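Local structure of uncharacterized protein (3GG7) at residues 127-132 and 149-154; 135-140 and 161-166. The protein is of unknown function but binds manganese and, as a member of the TatD-type metallo-dependent hydrolases, probably cleaves ester bonds. All coordinates share one frame; numbering follows the deposited sequence.

Contact 1 (127-132 and 149-154); sequences RAESEV and WYSGSV. With SO4 (sulfate ion), chain D.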
loop_
_atom_site.group_PDB
_atom_site.type_symbol
_atom_site.label_atom_id
_atom_site.label_comp_id
_atom_site.label_asym_id
_atom_site.label_seq_id
_atom_site.Cartn_x
_atom_site.Cartn_y
_atom_site.Cartn_z
ATOM N N ARG A 127 7.353 -1.828 -12.352
ATOM C CA ARG A 127 8.418 -1.641 -13.346
ATOM C C ARG A 127 9.631 -0.838 -12.860
ATOM O O ARG A 127 10.418 -0.349 -13.664
ATOM C CB ARG A 127 7.830 -1.088 -14.662
ATOM C CG ARG A 127 6.792 -1.990 -15.286
ATOM C CD ARG A 127 5.997 -1.241 -16.309
ATOM N NE ARG A 127 5.178 -2.112 -17.144
ATOM C CZ ARG A 127 4.251 -1.680 -17.987
ATOM N NH1 ARG A 127 4.005 -0.382 -18.101
ATOM N NH2 ARG A 127 3.553 -2.555 -18.717
ATOM N N ALA A 128 9.789 -0.732 -11.546
ATOM C CA ALA A 128 10.833 0.045 -10.910
ATOM C C ALA A 128 11.262 -0.585 -9.589
ATOM O O ALA A 128 11.713 0.087 -8.686
ATOM C CB ALA A 128 10.348 1.477 -10.695
ATOM N N GLU A 129 11.149 -1.910 -9.511
ATOM C CA GLU A 129 11.356 -2.610 -8.269
ATOM C C GLU A 129 12.799 -2.442 -7.779
ATOM O O GLU A 129 13.022 -2.119 -6.597
ATOM C CB GLU A 129 10.940 -4.082 -8.415
ATOM C CG GLU A 129 9.453 -4.300 -8.738
ATOM C CD GLU A 129 9.094 -4.252 -10.222
ATOM O OE1 GLU A 129 10.035 -4.060 -11.029
ATOM O OE2 GLU A 129 7.880 -4.395 -10.571
ATOM N N SER A 130 13.774 -2.655 -8.673
ATOM C CA SER A 130 15.168 -2.503 -8.277
ATOM C C SER A 130 15.497 -1.083 -7.820
ATOM O O SER A 130 16.252 -0.892 -6.870
ATOM C CB SER A 130 16.090 -2.927 -9.427
ATOM O OG SER A 130 16.137 -4.346 -9.508
ATOM N N GLU A 131 14.883 -0.084 -8.467
ATOM C CA GLU A 131 15.147 1.306 -8.112
ATOM C C GLU A 131 14.504 1.648 -6.775
ATOM O O GLU A 131 15.090 2.337 -5.962
ATOM C CB GLU A 131 14.662 2.266 -9.203
ATOM C CG GLU A 131 15.434 2.165 -10.547
ATOM C CD GLU A 131 15.238 0.859 -11.295
ATOM O OE1 GLU A 131 14.087 0.365 -11.397
ATOM O OE2 GLU A 131 16.263 0.310 -11.809
ATOM N N VAL A 132 13.301 1.137 -6.549
ATOM C CA VAL A 132 12.656 1.316 -5.235
ATOM C C VAL A 132 13.521 0.702 -4.122
ATOM O O VAL A 132 13.761 1.326 -3.093
ATOM C CB VAL A 132 11.210 0.774 -5.215
ATOM C CG1 VAL A 132 10.694 0.637 -3.768
ATOM C CG2 VAL A 132 10.300 1.713 -6.040
ATOM N N TRP A 149 1.149 -4.619 -4.075
ATOM C CA TRP A 149 0.967 -5.288 -5.370
ATOM C C TRP A 149 2.302 -5.493 -6.097
ATOM O O TRP A 149 2.490 -5.048 -7.237
ATOM C CB TRP A 149 -0.013 -4.487 -6.237
ATOM C CG TRP A 149 -0.574 -5.215 -7.449
ATOM C CD1 TRP A 149 -0.113 -6.378 -8.034
ATOM C CD2 TRP A 149 -1.702 -4.799 -8.233
ATOM N NE1 TRP A 149 -0.882 -6.688 -9.127
ATOM C CE2 TRP A 149 -1.859 -5.740 -9.277
ATOM C CE3 TRP A 149 -2.588 -3.706 -8.161
ATOM C CZ2 TRP A 149 -2.871 -5.634 -10.231
ATOM C CZ3 TRP A 149 -3.586 -3.597 -9.117
ATOM C CH2 TRP A 149 -3.722 -4.562 -10.137
ATOM N N TYR A 150 3.224 -6.155 -5.419
ATOM C CA TYR A 150 4.529 -6.445 -5.991
ATOM C C TYR A 150 4.396 -7.325 -7.246
ATOM O O TYR A 150 3.718 -8.348 -7.229
ATOM C CB TYR A 150 5.429 -7.098 -4.941
ATOM C CG TYR A 150 6.791 -7.400 -5.480
ATOM C CD1 TYR A 150 7.778 -6.436 -5.492
ATOM C CD2 TYR A 150 7.059 -8.652 -6.080
ATOM C CE1 TYR A 150 9.047 -6.705 -6.063
ATOM C CE2 TYR A 150 8.292 -8.918 -6.634
ATOM C CZ TYR A 150 9.274 -7.951 -6.628
ATOM O OH TYR A 150 10.500 -8.218 -7.191
ATOM N N SER A 151 5.033 -6.901 -8.341
ATOM C CA SER A 151 4.926 -7.610 -9.625
ATOM C C SER A 151 6.278 -7.733 -10.327
ATOM O O SER A 151 6.332 -7.925 -11.552
ATOM C CB SER A 151 3.892 -6.939 -10.541
ATOM O OG SER A 151 4.334 -5.689 -11.030
ATOM N N GLY A 152 7.354 -7.619 -9.563
ATOM C CA GLY A 152 8.704 -7.748 -10.087
ATOM C C GLY A 152 9.145 -9.199 -10.094
ATOM O O GLY A 152 8.332 -10.118 -9.954
ATOM N N SER A 153 10.445 -9.396 -10.265
ATOM C CA SER A 153 11.009 -10.740 -10.391
ATOM C C SER A 153 11.150 -11.394 -9.034
ATOM O O SER A 153 11.128 -10.732 -8.005
ATOM C CB SER A 153 12.400 -10.653 -11.006
ATOM O OG SER A 153 13.290 -9.989 -10.135
ATOM N N VAL A 154 11.335 -12.705 -9.030
ATOM C CA VAL A 154 11.618 -13.414 -7.777
ATOM C C VAL A 154 12.986 -13.051 -7.219
ATOM O O VAL A 154 13.149 -12.991 -6.003
ATOM C CB VAL A 154 11.540 -14.944 -7.947
ATOM C CG1 VAL A 154 11.842 -15.632 -6.596
ATOM C CG2 VAL A 154 10.199 -15.333 -8.467
HETATM S S SO4 D . 12.789 -14.239 -11.997
HETATM O O1 SO4 D . 12.885 -15.549 -12.648
HETATM O O2 SO4 D . 11.374 -13.966 -11.726
HETATM O O3 SO4 D . 13.592 -14.183 -10.782
HETATM O O4 SO4 D . 13.247 -13.207 -12.933
HETATM O O HOH W 1 6.209 -4.185 -8.530
#

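Contact 2 (135-140 and 161-166); sequences CLEANP and ISLGCW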
loop_
_atom_site.group_PDB
_atom_site.type_symbol
_atom_site.label_atom_id
_atom_site.label_comp_id
_atom_site.label_asym_id
_atom_site.label_seq_id
_atom_site.Cartn_x
_atom_site.Cartn_y
_atom_site.Cartn_z
ATOM N N CYS A 135 16.485 2.774 -3.283
ATOM C CA CYS A 135 16.083 3.924 -2.452
ATOM C C CYS A 135 15.871 3.515 -1.009
ATOM O O CYS A 135 16.238 4.243 -0.117
ATOM C CB CYS A 135 14.796 4.598 -2.985
ATOM S SG CYS A 135 14.968 5.440 -4.562
ATOM N N LEU A 136 15.234 2.373 -0.790
ATOM C CA LEU A 136 14.958 1.904 0.563
ATOM C C LEU A 136 16.268 1.525 1.251
ATOM O O LEU A 136 16.441 1.797 2.437
ATOM C CB LEU A 136 14.024 0.708 0.553
ATOM C CG LEU A 136 12.588 1.035 0.136
ATOM C CD1 LEU A 136 11.769 -0.237 0.007
ATOM C CD2 LEU A 136 11.944 2.007 1.118
ATOM N N GLU A 137 17.160 0.888 0.505
ATOM C CA GLU A 137 18.467 0.507 1.077
ATOM C C GLU A 137 19.256 1.747 1.501
ATOM O O GLU A 137 19.973 1.720 2.509
ATOM C CB GLU A 137 19.284 -0.314 0.097
ATOM C CG GLU A 137 20.530 -0.868 0.755
ATOM C CD GLU A 137 21.161 -1.996 -0.007
ATOM O OE1 GLU A 137 21.984 -2.706 0.613
ATOM O OE2 GLU A 137 20.850 -2.176 -1.199
ATOM N N ALA A 138 19.114 2.831 0.745
ATOM C CA ALA A 138 19.806 4.086 1.019
ATOM C C ALA A 138 19.175 4.883 2.162
ATOM O O ALA A 138 19.793 5.803 2.709
ATOM C CB ALA A 138 19.850 4.933 -0.242
ATOM N N ASN A 139 17.937 4.529 2.512
ATOM C CA ASN A 139 17.162 5.239 3.520
ATOM C C ASN A 139 16.506 4.260 4.490
ATOM O O ASN A 139 15.282 4.241 4.592
ATOM C CB ASN A 139 16.042 6.048 2.822
ATOM C CG ASN A 139 16.569 7.179 1.969
ATOM O OD1 ASN A 139 16.795 8.284 2.465
ATOM N ND2 ASN A 139 16.751 6.922 0.672
ATOM N N PRO A 140 17.307 3.435 5.215
ATOM C CA PRO A 140 16.747 2.400 6.086
ATOM C C PRO A 140 15.994 2.933 7.299
ATOM O O PRO A 140 15.175 2.213 7.850
ATOM C CB PRO A 140 17.987 1.602 6.541
ATOM C CG PRO A 140 19.075 2.547 6.436
ATOM C CD PRO A 140 18.778 3.430 5.265
ATOM N N ILE A 161 12.879 -8.959 0.552
ATOM C CA ILE A 161 12.743 -9.667 1.828
ATOM C C ILE A 161 13.969 -9.393 2.705
ATOM O O ILE A 161 13.848 -9.017 3.874
ATOM C CB ILE A 161 12.544 -11.154 1.603
ATOM C CG1 ILE A 161 11.185 -11.423 0.958
ATOM C CG2 ILE A 161 12.646 -11.911 2.946
ATOM C CD1 ILE A 161 11.089 -12.757 0.258
ATOM N N SER A 162 15.148 -9.516 2.103
ATOM C CA SER A 162 16.418 -9.247 2.795
ATOM C C SER A 162 16.550 -7.828 3.364
ATOM O O SER A 162 17.203 -7.613 4.392
ATOM C CB SER A 162 17.583 -9.562 1.838
ATOM O OG SER A 162 17.869 -8.465 0.975
ATOM N N LEU A 163 15.927 -6.856 2.695
ATOM C CA LEU A 163 15.901 -5.468 3.125
ATOM C C LEU A 163 14.805 -5.157 4.166
ATOM O O LEU A 163 14.640 -3.997 4.580
ATOM C CB LEU A 163 15.718 -4.543 1.911
ATOM C CG LEU A 163 16.965 -4.444 1.023
ATOM C CD1 LEU A 163 16.605 -3.837 -0.326
ATOM C CD2 LEU A 163 18.057 -3.631 1.712
ATOM N N GLY A 164 14.059 -6.170 4.580
ATOM C CA GLY A 164 13.031 -5.997 5.606
ATOM C C GLY A 164 11.683 -5.524 5.087
ATOM O O GLY A 164 10.869 -4.982 5.866
ATOM N N CYS A 165 11.422 -5.722 3.792
ATOM C CA CYS A 165 10.122 -5.330 3.235
ATOM C C CYS A 165 9.039 -6.278 3.678
ATOM O O CYS A 165 9.277 -7.486 3.902
ATOM C CB CYS A 165 10.136 -5.305 1.711
ATOM S SG CYS A 165 11.147 -4.004 0.988
ATOM N N TRP A 166 7.838 -5.706 3.819
ATOM C CA TRP A 166 6.585 -6.438 3.918
ATOM C C TRP A 166 5.860 -6.363 2.577
ATOM O O TRP A 166 6.325 -5.662 1.682
ATOM C CB TRP A 166 5.693 -5.853 5.014
ATOM C CG TRP A 166 6.225 -5.968 6.422
ATOM C CD1 TRP A 166 7.460 -5.631 6.879
ATOM C CD2 TRP A 166 5.487 -6.406 7.543
ATOM N NE1 TRP A 166 7.548 -5.858 8.233
ATOM C CE2 TRP A 166 6.337 -6.326 8.665
ATOM C CE3 TRP A 166 4.179 -6.875 7.707
ATOM C CZ2 TRP A 166 5.928 -6.703 9.938
ATOM C CZ3 TRP A 166 3.770 -7.230 8.984
ATOM C CH2 TRP A 166 4.655 -7.167 10.071
#

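Contact 1 (127-132 and 149-154)
Glu129, in the first turn of helix 129-138, faces Gly152 of segment 149-154 with their CA atoms 6.1 Å apart, and no direct hydrogen bond joins the two segments. The closeness depends on the glycine: a side chain there would run into Glu129 CG, whereas the bare Gly152 CA lies 3.5 Å from Glu129 CD. Next to it, Glu129 CG also packs obliquely on Tyr150 CE1 at 3.6 Å, the carboxylate plane turned 71° from the ring. With CG beside the backbone N (chi1 -62°) and a bend at chi2, the glutamate chain folds back toward its own N-terminal side, where OE2 accepts a bond from Arg127 N (3.2 Å) that arrives from above the carboxylate plane. The polar link between the segments runs through a water, which donates to Glu129 OE2 at 2.6 Å and accepts from Ser151 N at 3.0 Å. Shortening Glu129 to an alanine would probably leave Arg127 N and this water without their shared acceptor and open a gap beside Tyr150. The Tyr150 ring is fixed by its hydroxyl, which donates in the carbonyl plane to Ser153 O. Beyond it, Ser153 caps helix 154-162, where Val154 N and Thr155 N bind a sulfate, probably from the crystallisation liquor. The contact joins the start of helix 129-138 to the loop leaving strand 143-148, with Leu157 of helix 154-162 and Leu182 of helix 177-185 also touching Tyr150.

Contact 2 (135-140 and 161-166)
Leu163 meets Glu137 where two neighbouring helices of the TIM-barrel-type fold end, their CA atoms 6.8 Å apart. Helix 154-162 closes here in a Schellman motif, one of whose two bonds runs from Gly164 N to Ile161 O (2.9 Å); Ile161 O also takes a bond from Arg190. Next, Ser162 turns its hydroxyl back to Arg159 O. Leu163 then reaches across with CD2, which sits 3.8 Å from Glu137 CG, the two side chains crossing at about a right angle. Glu137 presents its methylenes to the leucine because CG stands anti to the backbone N (chi1 -172°) and the chain runs on extended; its carboxylate ends in a salt bridge with Arg159 of helix 154-162, so one residue offers both an apolar flank and a charged tip. Gly164 has the positive phi (85°) of the motif, and a side chain there would be jammed against the preceding carbonyl. Cys165 follows, buried, its SG packing 3.9 Å from Leu136 CD1; both side chains also touch Pro145 of strand 143-148, which places this apolar pair over the sheet. Trp166 begins the next strand, bonding through its backbone to Pro145 and Leu147, and Gly164 O lies in plane at the edge of its indole, 3.6 Å from Trp166 CD1.

In the fold
Contacts 1 and 2 illustrate how successive beta-alpha units of a barrel are joined at more than one level. Their centres lie 13 Å apart and both use helix 129-138, contact 1 at its start, contact 2 at its end. Along the chain the segments alternate, 127-132, 135-140, 149-154, 161-166, so strand 143-148 lies between the two segments of both contacts. Contact 1 lies at the C-terminal end of that strand, near His124 and His148, predicted to bind a second metal; the side chain of Ser151 is about 12 Å from the bound manganese. Contact 2 lies at the opposite end, where strand 166-169 begins, so helix 129-138 is held to the following beta-alpha unit at both its ends.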